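Local coordinates for protein membrane-anchored mycosin mycp1 (Mycobacterium smegmatis, PDB 4KB5) that acts as a membrane-anchored, subtilisin-like serine protease that cleaves EspB and may regulate secretion and virulence through the ESX-1 type VII system, at residues C98-H101 with G102-A106. Sequence-based numbering, arbitrary orientation.
Sequences CDAH and GTMTA
His101 occupies the N-cap position of helix 102-110, and its carbonyl O already receives the amide of Thr105 in the first helical turn: Thr105 N to His101 O is 3.0 Å, with an N-H...O angle of 157°. One residue on, Ala106 N repeats the pattern to Gly102 O. The segment carries the histidine assigned to the subtilisin-type catalytic triad, with Asp70 and Ser312 as the other members. Ala100 adopts a left-handed backbone conformation (phi 54°, psi 60°) just before the cap.

With chi1 at -168°, His101 CG lies opposite the backbone N and beside the carbonyl carbon; ND1 bonds to Asp70 OD1 while the side chain also meets Ser312 at the start of helix 311-328. Thr105 OG1 sits obliquely to the ring, 3.6 Å from His101 CE1. That hydroxyl is hydrogen-bonded to Asp70 OD2, consistent with a second-shell role in orienting the carboxylate, and OG1 also lies 3.2 Å from His101 O. The two oxygens of Asp70 thus tie the ring and the first helical turn to one carboxylate.

On the Ala100 side, the Met104 chain bends at chi2 and again at chi3, folding back toward the loop. Its terminal methyl ends against the peptide of Ala100, a tight van der Waals approach with Met104 CE 3.1 Å from Ala100 O.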
loop_
_atom_site.group_PDB
_atom_site.type_symbol
_atom_site.label_atom_id
_atom_site.label_comp_id
_atom_site.label_asym_id
_atom_site.label_seq_id
_atom_site.Cartn_x
_atom_site.Cartn_y
_atom_site.Cartn_z
ATOM N N CYS A 98 16.470 5.282 -3.796
ATOM C CA CYS A 98 17.442 4.728 -4.726
ATOM C C CYS A 98 16.753 3.759 -5.711
ATOM O O CYS A 98 17.395 3.131 -6.555
ATOM C CB CYS A 98 18.589 4.095 -3.915
ATOM S SG CYS A 98 19.909 3.274 -4.844
ATOM N N ASP A 99 15.425 3.685 -5.635
ATOM C CA ASP A 99 14.678 2.707 -6.415
ATOM C C ASP A 99 13.708 3.272 -7.450
ATOM O O ASP A 99 13.131 2.510 -8.203
ATOM C CB ASP A 99 13.936 1.755 -5.470
ATOM C CG ASP A 99 14.889 0.900 -4.659
ATOM O OD1 ASP A 99 15.242 1.291 -3.527
ATOM O OD2 ASP A 99 15.333 -0.142 -5.177
ATOM N N ALA A 100 13.530 4.594 -7.488
ATOM C CA ALA A 100 12.542 5.228 -8.365
ATOM C C ALA A 100 11.156 4.619 -8.133
ATOM O O ALA A 100 10.540 4.047 -9.044
ATOM C CB ALA A 100 12.956 5.119 -9.830
ATOM N N HIS A 101 10.675 4.741 -6.900
ATOM C CA HIS A 101 9.403 4.150 -6.549
ATOM C C HIS A 101 8.678 4.913 -5.477
ATOM O O HIS A 101 7.601 5.482 -5.715
ATOM C CB HIS A 101 9.594 2.689 -6.149
ATOM C CG HIS A 101 8.303 1.950 -6.051
ATOM N ND1 HIS A 101 7.568 1.942 -4.928
ATOM C CD2 HIS A 101 7.568 1.262 -7.013
ATOM C CE1 HIS A 101 6.435 1.253 -5.149
ATOM N NE2 HIS A 101 6.440 0.837 -6.422
ATOM N N GLY A 102 9.257 4.952 -4.281
ATOM C CA GLY A 102 8.614 5.638 -3.164
ATOM C C GLY A 102 8.271 7.091 -3.448
ATOM O O GLY A 102 7.248 7.594 -2.975
ATOM N N THR A 103 9.120 7.763 -4.227
ATOM C CA THR A 103 8.887 9.165 -4.572
ATOM C C THR A 103 7.574 9.333 -5.347
ATOM O O THR A 103 6.803 10.241 -5.072
ATOM C CB THR A 103 10.063 9.760 -5.409
ATOM O OG1 THR A 103 11.298 9.600 -4.700
ATOM C CG2 THR A 103 9.840 11.237 -5.669
ATOM N N MET A 104 7.349 8.461 -6.313
ATOM C CA MET A 104 6.120 8.465 -7.117
ATOM C C MET A 104 4.878 8.019 -6.326
ATOM O O MET A 104 3.759 8.504 -6.585
ATOM C CB MET A 104 6.302 7.583 -8.356
ATOM C CG MET A 104 7.206 8.212 -9.424
ATOM S SD MET A 104 8.881 7.537 -9.442
ATOM C CE MET A 104 8.626 6.072 -10.430
ATOM N N THR A 105 5.078 7.113 -5.366
ATOM C CA THR A 105 3.998 6.684 -4.458
ATOM C C THR A 105 3.503 7.880 -3.657
ATOM O O THR A 105 2.296 8.141 -3.601
ATOM C CB THR A 105 4.465 5.571 -3.495
ATOM O OG1 THR A 105 4.994 4.476 -4.255
ATOM C CG2 THR A 105 3.300 5.058 -2.655
ATOM N N ALA A 106 4.450 8.610 -3.059
ATOM C CA ALA A 106 4.173 9.811 -2.263
ATOM C C ALA A 106 3.495 10.916 -3.069
ATOM O O ALA A 106 2.633 11.631 -2.556
ATOM C CB ALA A 106 5.470 10.344 -1.634
#